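Side-chain contacts in probable DNA endonuclease SmrA (Escherichia coli, PDB 3QD7), which has DNA endonuclease activity and binds DNA, here represented by a piece that includes its Smr domain: residues 43-46 with 47-50; 62-65 with 66-70; 98-101 with 102-106. All blocks are in the same frame, centred on the assembly; numbering follows the deposited sequence.

Interaction 1 (43-46 with 47-50); sequences KYPQ and QASL
The carboxamide of Gln-47 rests against the ring of Pro-45. CB and CG of Pro-45 stand on the same side of the amide plane. Gln-47 OE1 comes to 3.3 Å from Pro-45 CG. The long side chain folds back this way because CG of Gln-47 sits between its own N and carbonyl carbon (chi1 71°) and the chain bends again at chi2. Farther along the proline ring, Pro-45 CD meets the methyl CB of Ala-48 at 3.9 Å.

Under these groups the backbone makes two overlapping turns. Ala-48 N bonds Pro-45 O at 3.0 Å, a type I turn with Gln-46 and Gln-47 at its corner. In the next turn Gln-46 O takes two donors. Ser-49 N reaches Gln-46 O at 3.2 Å from well above the carbonyl plane. Ser-49 OG donates to Gln-46 O at 3.0 Å, less tilted and from the same face. With an alanine in place of Ser-49, Gln-46 O would probably keep only the backbone N of this pair, and the second turn would be held less firmly.

Ala-48 and Leu-50 pair with strand 78-82, and Tyr-44 stacks on Tyr-127. With three hydrogen bonds to two carbonyls and one apolar pair, Pro-45 with Ala-48, the contact is mainly polar: backbone carbonyls are gripped at the surface as the loop enters strand 49-51.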
ATOM      1  N   LYS A  43      -8.096 -11.450   6.112  1.00 44.91           N
ATOM      2  CA  LYS A  43      -7.563 -12.620   5.456  1.00 42.26           C
ATOM      3  C   LYS A  43      -6.678 -12.116   4.321  1.00 41.99           C
ATOM      4  O   LYS A  43      -7.129 -11.309   3.511  1.00 45.74           O
ATOM      5  CB  LYS A  43      -8.735 -13.429   4.894  1.00 48.96           C
ATOM      6  CG  LYS A  43      -8.523 -14.924   4.848  1.00 54.62           C
ATOM      7  CD  LYS A  43      -9.609 -15.592   4.013  1.00 66.92           C
ATOM      8  CE  LYS A  43      -9.107 -16.927   3.455  1.00 75.03           C
ATOM      9  NZ  LYS A  43      -9.684 -17.180   2.091  1.00 66.72           N
ATOM     10  N   TYR A  44      -5.422 -12.561   4.261  1.00 29.56           N
ATOM     11  CA  TYR A  44      -4.543 -12.135   3.162  1.00 31.28           C
ATOM     12  C   TYR A  44      -3.991 -13.273   2.312  1.00 34.00           C
ATOM     13  O   TYR A  44      -2.807 -13.580   2.397  1.00 31.08           O
ATOM     14  CB  TYR A  44      -3.399 -11.261   3.663  1.00 25.28           C
ATOM     15  CG  TYR A  44      -3.870  -9.984   4.300  1.00 27.71           C
ATOM     16  CD1 TYR A  44      -3.950  -8.794   3.563  1.00 23.62           C
ATOM     17  CD2 TYR A  44      -4.244  -9.963   5.647  1.00 26.71           C
ATOM     18  CE1 TYR A  44      -4.368  -7.611   4.158  1.00 19.25           C
ATOM     19  CE2 TYR A  44      -4.671  -8.798   6.246  1.00 26.08           C
ATOM     20  CZ  TYR A  44      -4.734  -7.640   5.497  1.00 26.14           C
ATOM     21  OH  TYR A  44      -5.161  -6.517   6.122  1.00 21.49           O
ATOM     22  N   PRO A  45      -4.847 -13.879   1.465  1.00 34.98           N
ATOM     23  CA  PRO A  45      -4.379 -14.923   0.566  1.00 32.15           C
ATOM     24  C   PRO A  45      -3.391 -14.366  -0.474  1.00 32.71           C
ATOM     25  O   PRO A  45      -3.218 -13.141  -0.588  1.00 29.52           O
ATOM     26  CB  PRO A  45      -5.672 -15.405  -0.106  1.00 37.58           C
ATOM     27  CG  PRO A  45      -6.592 -14.242  -0.058  1.00 32.34           C
ATOM     28  CD  PRO A  45      -6.252 -13.504   1.206  1.00 36.05           C
ATOM     29  N   GLN A  46      -2.750 -15.249  -1.229  1.00 29.31           N
ATOM     30  CA  GLN A  46      -1.729 -14.806  -2.174  1.00 28.94           C
ATOM     31  C   GLN A  46      -2.222 -13.791  -3.214  1.00 28.34           C
ATOM     32  O   GLN A  46      -1.484 -12.889  -3.590  1.00 32.01           O
ATOM     33  CB  GLN A  46      -1.108 -15.997  -2.881  1.00 29.31           C
ATOM     34  CG  GLN A  46       0.057 -15.628  -3.782  1.00 30.26           C
ATOM     35  CD  GLN A  46       0.444 -16.789  -4.664  1.00 43.86           C
ATOM     36  OE1 GLN A  46       0.022 -17.927  -4.426  1.00 48.98           O
ATOM     37  NE2 GLN A  46       1.240 -16.519  -5.690  1.00 41.99           N
ATOM     38  N   GLN A  47      -3.454 -13.942  -3.684  1.00 29.62           N
ATOM     39  CA  GLN A  47      -3.936 -13.095  -4.754  1.00 29.15           C
ATOM     40  C   GLN A  47      -4.321 -11.696  -4.253  1.00 32.82           C
ATOM     41  O   GLN A  47      -4.613 -10.792  -5.042  1.00 29.14           O
ATOM     42  CB  GLN A  47      -5.076 -13.781  -5.546  1.00 33.33           C
ATOM     43  CG  GLN A  47      -6.415 -13.922  -4.835  1.00 36.71           C
ATOM     44  CD  GLN A  47      -6.504 -15.143  -3.897  1.00 44.70           C
ATOM     45  OE1 GLN A  47      -7.430 -15.229  -3.090  1.00 43.21           O
ATOM     46  NE2 GLN A  47      -5.543 -16.088  -4.003  1.00 40.64           N
ATOM     47  N   ALA A  48      -4.317 -11.534  -2.935  1.00 18.01           N
ATOM     48  CA  ALA A  48      -4.628 -10.247  -2.293  1.00 19.01           C
ATOM     49  C   ALA A  48      -3.353  -9.570  -1.941  1.00 16.71           C
ATOM     50  O   ALA A  48      -3.359  -8.666  -1.132  1.00 15.91           O
ATOM     51  CB  ALA A  48      -5.427 -10.463  -1.027  1.00 18.28           C
ATOM     52  N   SER A  49      -2.232 -10.018  -2.504  1.00 18.97           N
ATOM     53  CA  SER A  49      -0.967  -9.406  -2.151  1.00 18.97           C
ATOM     54  C   SER A  49      -0.169  -8.976  -3.381  1.00 18.81           C
ATOM     55  O   SER A  49      -0.314  -9.548  -4.444  1.00 21.04           O
ATOM     56  CB  SER A  49      -0.163 -10.317  -1.211  1.00 25.40           C
ATOM     57  OG  SER A  49       0.463 -11.364  -1.916  1.00 27.92           O
ATOM     58  N   LEU A  50       0.610  -7.911  -3.232  1.00 19.47           N
ATOM     59  CA  LEU A  50       1.348  -7.330  -4.324  1.00 19.02           C
ATOM     60  C   LEU A  50       2.827  -7.271  -3.951  1.00 20.55           C
ATOM     61  O   LEU A  50       3.204  -6.590  -3.007  1.00 23.22           O
ATOM     62  CB  LEU A  50       0.804  -5.923  -4.626  1.00 21.47           C
ATOM     63  CG  LEU A  50       1.555  -5.111  -5.678  1.00 21.25           C
ATOM     64  CD1 LEU A  50       1.334  -5.723  -7.083  1.00 22.33           C
ATOM     65  CD2 LEU A  50       1.144  -3.642  -5.647  1.00 21.00           C
TER

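Interaction 2 (62-65 with 66-70); sequences KMVF and SFIQQ
Gln-69 lays its CG over the face of the Phe-65 ring, one helical turn on. This is a CH-pi contact. CG stands 4.2 Å from the centroid of the Phe-65 ring and only 9° off the ring normal. The ring comes under it because Phe-65 CG is anti to the backbone N (chi1 179°). Gln-69 then bends at chi2. That brings Gln-69 OE1 to 3.5 Å from Phe-65 CE2, with the amide plane turned 61° from the ring plane. The amide oxygen lies beyond the rim, near CE2 and CZ, while the methylene CG sits above the centre.

The apolar contact is slighter. Val-64 CG1 and Ile-68 CG1 meet at 4.3 Å. Ile-68 CG1 also lies close to the carbonyl of Val-64.

The hydrogen bonds are those of a regular alpha-helix. Ser-66 N bonds Lys-62 O at 3.0 Å. Phe-67 N bonds Met-63 O at 2.7 Å. Ile-68 N bonds Val-64 O at 2.8 Å, and Gln-69 N bonds Phe-65 O at 3.0 Å. This spacing brings Ile-68 beside Val-64 and Gln-69 beside Phe-65. The hydroxyl of Ser-66 finds its partner elsewhere, at Thr-3 OG1.

The segments belong to helix 57-73, the crossover of the beta-alpha-beta unit that runs from strand 49-51 to strand 78-82. Val-64 and Phe-67 pack on Leu-50, and Phe-67 and Ile-68 on Val-79. Val-64 and Ile-68 also touch helix 92-105. On another side of the helix the N-terminal part of the chain lies across Phe-65, where Phe-9 meets its ring edge-to-face.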
ATOM      1  N   LYS A  62       3.063   1.753 -11.699  1.00 22.91           N
ATOM      2  CA  LYS A  62       2.163   1.050 -12.623  1.00 23.34           C
ATOM      3  C   LYS A  62       1.506  -0.185 -11.973  1.00 20.26           C
ATOM      4  O   LYS A  62       0.319  -0.417 -12.149  1.00 21.26           O
ATOM      5  CB  LYS A  62       2.914   0.668 -13.916  1.00 22.91           C
ATOM      6  CG  LYS A  62       3.529   1.873 -14.661  1.00 27.23           C
ATOM      7  CD  LYS A  62       3.911   1.566 -16.136  1.00 33.81           C
ATOM      8  CE  LYS A  62       5.067   0.590 -16.236  1.00 38.36           C
ATOM      9  NZ  LYS A  62       5.841   0.777 -17.493  1.00 45.23           N
ATOM     10  N   MET A  63       2.280  -0.956 -11.215  1.00 21.21           N
ATOM     11  CA  MET A  63       1.776  -2.160 -10.536  1.00 23.52           C
ATOM     12  C   MET A  63       0.757  -1.842  -9.427  1.00 20.74           C
ATOM     13  O   MET A  63      -0.277  -2.476  -9.318  1.00 20.50           O
ATOM     14  CB  MET A  63       2.953  -2.959  -9.947  1.00 23.30           C
ATOM     15  CG  MET A  63       3.888  -3.552 -11.001  1.00 24.02           C
ATOM     16  SD  MET A  63       5.451  -4.121 -10.294  1.00 30.45           S
ATOM     17  CE  MET A  63       4.953  -5.725  -9.678  1.00 20.51           C
ATOM     18  N   VAL A  64       1.053  -0.846  -8.608  1.00 19.23           N
ATOM     19  CA  VAL A  64       0.154  -0.475  -7.506  1.00 22.82           C
ATOM     20  C   VAL A  64      -1.196  -0.005  -8.074  1.00 20.74           C
ATOM     21  O   VAL A  64      -2.263  -0.409  -7.616  1.00 18.05           O
ATOM     22  CB  VAL A  64       0.836   0.624  -6.588  1.00 22.81           C
ATOM     23  CG1 VAL A  64      -0.155   1.262  -5.607  1.00 21.67           C
ATOM     24  CG2 VAL A  64       2.059   0.024  -5.853  1.00 14.87           C
ATOM     25  N   PHE A  65      -1.127   0.851  -9.081  1.00 24.06           N
ATOM     26  CA  PHE A  65      -2.319   1.366  -9.715  1.00 22.14           C
ATOM     27  C   PHE A  65      -3.135   0.226 -10.289  1.00 25.02           C
ATOM     28  O   PHE A  65      -4.320   0.083  -9.986  1.00 22.92           O
ATOM     29  CB  PHE A  65      -1.942   2.361 -10.801  1.00 24.45           C
ATOM     30  CG  PHE A  65      -3.112   2.930 -11.527  1.00 24.18           C
ATOM     31  CD1 PHE A  65      -3.360   2.573 -12.853  1.00 23.04           C
ATOM     32  CD2 PHE A  65      -3.956   3.839 -10.898  1.00 22.06           C
ATOM     33  CE1 PHE A  65      -4.440   3.121 -13.549  1.00 24.81           C
ATOM     34  CE2 PHE A  65      -5.043   4.396 -11.594  1.00 25.25           C
ATOM     35  CZ  PHE A  65      -5.283   4.023 -12.913  1.00 24.09           C
ATOM     36  N   SER A  66      -2.488  -0.605 -11.097  1.00 23.92           N
ATOM     37  CA  SER A  66      -3.158  -1.735 -11.720  1.00 25.73           C
ATOM     38  C   SER A  66      -3.690  -2.747 -10.682  1.00 24.34           C
ATOM     39  O   SER A  66      -4.799  -3.270 -10.810  1.00 25.82           O
ATOM     40  CB  SER A  66      -2.172  -2.403 -12.688  1.00 28.28           C
ATOM     41  OG  SER A  66      -2.818  -3.434 -13.400  1.00 43.83           O
ATOM     42  N   PHE A  67      -2.888  -3.019  -9.649  1.00 18.84           N
ATOM     43  CA  PHE A  67      -3.266  -3.982  -8.603  1.00 19.28           C
ATOM     44  C   PHE A  67      -4.471  -3.478  -7.807  1.00 19.65           C
ATOM     45  O   PHE A  67      -5.425  -4.215  -7.562  1.00 18.54           O
ATOM     46  CB  PHE A  67      -2.072  -4.236  -7.664  1.00 18.95           C
ATOM     47  CG  PHE A  67      -2.399  -5.103  -6.472  1.00 19.47           C
ATOM     48  CD1 PHE A  67      -2.565  -6.495  -6.615  1.00 19.20           C
ATOM     49  CD2 PHE A  67      -2.513  -4.530  -5.191  1.00 16.20           C
ATOM     50  CE1 PHE A  67      -2.846  -7.309  -5.494  1.00 21.02           C
ATOM     51  CE2 PHE A  67      -2.786  -5.340  -4.072  1.00 19.56           C
ATOM     52  CZ  PHE A  67      -2.958  -6.730  -4.225  1.00 16.65           C
ATOM     53  N   ILE A  68      -4.436  -2.221  -7.394  1.00 18.27           N
ATOM     54  CA  ILE A  68      -5.574  -1.696  -6.640  1.00 17.57           C
ATOM     55  C   ILE A  68      -6.869  -1.659  -7.483  1.00 20.00           C
ATOM     56  O   ILE A  68      -7.947  -2.052  -7.002  1.00 19.26           O
ATOM     57  CB  ILE A  68      -5.264  -0.307  -6.022  1.00 19.34           C
ATOM     58  CG1 ILE A  68      -4.087  -0.426  -5.045  1.00 18.42           C
ATOM     59  CG2 ILE A  68      -6.550   0.263  -5.307  1.00 18.81           C
ATOM     60  CD1 ILE A  68      -4.397  -1.236  -3.794  1.00 12.56           C
ATOM     61  N   GLN A  69      -6.766  -1.226  -8.739  1.00 25.36           N
ATOM     62  CA  GLN A  69      -7.901  -1.341  -9.676  1.00 25.14           C
ATOM     63  C   GLN A  69      -8.446  -2.775  -9.772  1.00 27.05           C
ATOM     64  O   GLN A  69      -9.658  -2.973  -9.747  1.00 28.21           O
ATOM     65  CB  GLN A  69      -7.527  -0.859 -11.085  1.00 22.71           C
ATOM     66  CG  GLN A  69      -7.099   0.631 -11.199  1.00 23.29           C
ATOM     67  CD  GLN A  69      -8.183   1.642 -10.790  1.00 27.98           C
ATOM     68  OE1 GLN A  69      -7.877   2.794 -10.442  1.00 28.81           O
ATOM     69  NE2 GLN A  69      -9.433   1.233 -10.848  1.00 26.98           N
ATOM     70  N   GLN A  70      -7.550  -3.760  -9.884  1.00 25.58           N
ATOM     71  CA  GLN A  70      -7.934  -5.175  -9.982  1.00 27.83           C
ATOM     72  C   GLN A  70      -8.624  -5.622  -8.704  1.00 26.99           C
ATOM     73  O   GLN A  70      -9.669  -6.266  -8.751  1.00 30.61           O
ATOM     74  CB  GLN A  70      -6.712  -6.082 -10.268  1.00 32.46           C
ATOM     75  CG  GLN A  70      -6.878  -7.575  -9.836  1.00 36.00           C
ATOM     76  CD  GLN A  70      -5.664  -8.195  -9.050  1.00 51.23           C
ATOM     77  OE1 GLN A  70      -5.835  -8.742  -7.937  1.00 43.07           O
ATOM     78  NE2 GLN A  70      -4.457  -8.143  -9.654  1.00 44.17           N
TER

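Interaction 3 (98-101 with 102-106); sequences SYVA and RWLTE
Tyr-99 and Trp-103, one turn apart, make the tight part of this contact. Tyr-99 CB sits over the six-membered ring of Trp-103, 3.6 Å from its centroid, a CH-pi contact. Tyr-99 O lies over the same indole, 3.1 Å from Trp-103 CG, while it also accepts Trp-103 N at 2.8 Å. Trp-103 CG is anti to its own carbonyl carbon (chi1 -63°), which folds the indole back along the helix beneath Tyr-99. The Tyr-99 ring and the six-membered ring of Trp-103 are nearly parallel, at 21°, but slid apart, their centroids 5.2 Å from each other, with little overlap.

Beside them Val-100 and Leu-104 run side by side, pointing the same way. Val-100 CG1 touches Leu-104 CD1 at 3.8 Å. Both residues are buried and pack on Ile-81.

The partly exposed side is looser. Arg-102 NH1 lies near the plane of the Tyr-99 ring, at its edge, but 4.5 Å from Tyr-99 CE1. The guanidinium has stronger partners outside: NH2 makes a salt bridge with Asp-16 and a hydrogen bond to Gly-13 O. Thr-105 touches Ala-101 O with its methyl CG2 at 3.4 Å. Its OG1 turns back to a lone pair of Arg-102 O.

Trp-103 also packs on Cys-60, Arg-61 and Val-64 of helix 57-73, and its NE1 bonds Thr-11 O. Helix 92-105 thus packs beside helix 57-73 on the same face of the sheet. It is the second helix in the beta-alpha-beta-alpha-beta-beta order of the Smr domain.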
ATOM      1  N   SER A  98       7.845   4.819   0.791  1.00 21.62           N
ATOM      2  CA  SER A  98       7.371   6.218   0.909  1.00 21.96           C
ATOM      3  C   SER A  98       6.402   6.594  -0.205  1.00 21.19           C
ATOM      4  O   SER A  98       5.399   7.265   0.053  1.00 23.35           O
ATOM      5  CB  SER A  98       8.523   7.219   0.987  1.00 22.29           C
ATOM      6  OG  SER A  98       9.236   7.051   2.179  1.00 26.57           O
ATOM      7  N   TYR A  99       6.682   6.122  -1.421  1.00 18.97           N
ATOM      8  CA  TYR A  99       5.765   6.319  -2.541  1.00 17.50           C
ATOM      9  C   TYR A  99       4.475   5.574  -2.314  1.00 22.11           C
ATOM     10  O   TYR A  99       3.393   6.111  -2.611  1.00 23.04           O
ATOM     11  CB  TYR A  99       6.401   5.884  -3.863  1.00 20.88           C
ATOM     12  CG  TYR A  99       7.147   7.001  -4.560  1.00 25.73           C
ATOM     13  CD1 TYR A  99       6.493   8.202  -4.902  1.00 24.88           C
ATOM     14  CD2 TYR A  99       8.504   6.872  -4.879  1.00 27.14           C
ATOM     15  CE1 TYR A  99       7.170   9.230  -5.550  1.00 24.97           C
ATOM     16  CE2 TYR A  99       9.203   7.912  -5.527  1.00 28.09           C
ATOM     17  CZ  TYR A  99       8.517   9.081  -5.856  1.00 27.98           C
ATOM     18  OH  TYR A  99       9.178  10.099  -6.478  1.00 26.66           O
ATOM     19  N   VAL A 100       4.572   4.338  -1.795  1.00 19.66           N
ATOM     20  CA  VAL A 100       3.354   3.539  -1.561  1.00 15.92           C
ATOM     21  C   VAL A 100       2.473   4.257  -0.518  1.00 21.24           C
ATOM     22  O   VAL A 100       1.250   4.332  -0.658  1.00 18.70           O
ATOM     23  CB  VAL A 100       3.671   2.064  -1.131  1.00 21.92           C
ATOM     24  CG1 VAL A 100       2.406   1.368  -0.597  1.00 21.51           C
ATOM     25  CG2 VAL A 100       4.302   1.236  -2.298  1.00 14.67           C
ATOM     26  N   ALA A 101       3.104   4.822   0.508  1.00 23.56           N
ATOM     27  CA  ALA A 101       2.370   5.607   1.508  1.00 25.59           C
ATOM     28  C   ALA A 101       1.530   6.734   0.889  1.00 25.06           C
ATOM     29  O   ALA A 101       0.392   6.945   1.277  1.00 23.50           O
ATOM     30  CB  ALA A 101       3.326   6.178   2.545  1.00 23.29           C
ATOM     31  N   ARG A 102       2.109   7.468  -0.059  1.00 20.41           N
ATOM     32  CA  ARG A 102       1.393   8.540  -0.724  1.00 17.86           C
ATOM     33  C   ARG A 102       0.348   7.989  -1.683  1.00 20.44           C
ATOM     34  O   ARG A 102      -0.792   8.444  -1.682  1.00 21.34           O
ATOM     35  CB  ARG A 102       2.379   9.401  -1.515  1.00 22.08           C
ATOM     36  CG  ARG A 102       1.708  10.298  -2.535  1.00 24.61           C
ATOM     37  CD  ARG A 102       2.711  10.843  -3.496  1.00 35.19           C
ATOM     38  NE  ARG A 102       3.471  11.927  -2.880  1.00 39.52           N
ATOM     39  CZ  ARG A 102       4.233  12.774  -3.555  1.00 38.13           C
ATOM     40  NH1 ARG A 102       4.337  12.658  -4.879  1.00 35.41           N
ATOM     41  NH2 ARG A 102       4.879  13.734  -2.907  1.00 34.60           N
ATOM     42  N   TRP A 103       0.741   7.031  -2.524  1.00 18.13           N
ATOM     43  CA  TRP A 103      -0.167   6.519  -3.570  1.00 19.89           C
ATOM     44  C   TRP A 103      -1.474   5.968  -3.026  1.00 21.91           C
ATOM     45  O   TRP A 103      -2.532   6.164  -3.631  1.00 15.10           O
ATOM     46  CB  TRP A 103       0.531   5.461  -4.423  1.00 16.77           C
ATOM     47  CG  TRP A 103       1.711   5.990  -5.184  1.00 17.53           C
ATOM     48  CD1 TRP A 103       1.953   7.286  -5.547  1.00 18.60           C
ATOM     49  CD2 TRP A 103       2.804   5.220  -5.693  1.00 19.67           C
ATOM     50  NE1 TRP A 103       3.141   7.370  -6.247  1.00 23.80           N
ATOM     51  CE2 TRP A 103       3.677   6.112  -6.354  1.00 22.78           C
ATOM     52  CE3 TRP A 103       3.110   3.868  -5.682  1.00 15.88           C
ATOM     53  CZ2 TRP A 103       4.848   5.684  -6.982  1.00 23.16           C
ATOM     54  CZ3 TRP A 103       4.264   3.441  -6.304  1.00 20.17           C
ATOM     55  CH2 TRP A 103       5.132   4.349  -6.935  1.00 19.60           C
ATOM     56  N   LEU A 104      -1.408   5.295  -1.867  1.00 17.80           N
ATOM     57  CA  LEU A 104      -2.603   4.693  -1.311  1.00 16.31           C
ATOM     58  C   LEU A 104      -3.599   5.748  -0.881  1.00 22.24           C
ATOM     59  O   LEU A 104      -4.796   5.529  -1.018  1.00 22.88           O
ATOM     60  CB  LEU A 104      -2.297   3.727  -0.163  1.00 14.12           C
ATOM     61  CG  LEU A 104      -1.514   2.474  -0.530  1.00 20.16           C
ATOM     62  CD1 LEU A 104      -1.092   1.674   0.722  1.00 19.92           C
ATOM     63  CD2 LEU A 104      -2.284   1.606  -1.523  1.00 20.09           C
ATOM     64  N   THR A 105      -3.120   6.900  -0.383  1.00 21.69           N
ATOM     65  CA  THR A 105      -4.039   7.974   0.033  1.00 22.58           C
ATOM     66  C   THR A 105      -4.747   8.624  -1.174  1.00 25.36           C
ATOM     67  O   THR A 105      -5.771   9.297  -1.008  1.00 27.86           O
ATOM     68  CB  THR A 105      -3.355   9.082   0.851  1.00 21.79           C
ATOM     69  OG1 THR A 105      -2.479   9.822  -0.004  1.00 22.13           O
ATOM     70  CG2 THR A 105      -2.551   8.511   2.044  1.00 21.52           C
ATOM     71  N   GLU A 106      -4.209   8.415  -2.375  1.00 22.21           N
ATOM     72  CA  GLU A 106      -4.777   9.019  -3.602  1.00 25.59           C
ATOM     73  C   GLU A 106      -5.978   8.268  -4.210  1.00 28.03           C
ATOM     74  O   GLU A 106      -6.696   8.803  -5.084  1.00 26.52           O
ATOM     75  CB  GLU A 106      -3.668   9.219  -4.634  1.00 24.73           C
ATOM     76  CG  GLU A 106      -2.752  10.324  -4.207  1.00 24.33           C
ATOM     77  CD  GLU A 106      -1.543  10.492  -5.086  1.00 29.42           C
ATOM     78  OE1 GLU A 106      -1.109   9.536  -5.722  1.00 33.30           O
ATOM     79  OE2 GLU A 106      -0.983  11.594  -5.104  1.00 40.07           O
TER

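In the fold
Along the chain the three contacts follow in series; none nests in or crosses another. Interaction 1 closes two short turns just before strand 49-51, an outermost strand of the sheet. Interaction 2 lies in helix 57-73, the next element, and touches interaction 1 where the ring of Phe-67 packs against Ala-48 and Ser-49. Strand 78-82 then leads to helix 92-105 and interaction 3. Interactions 2 and 3 also touch, Ile-68 meeting Leu-104 among other pairs, which joins the two helices. Interactions 1 and 3 do not touch; their nearest atoms are about 7 Å apart. Both helices also rest on strand 78-82.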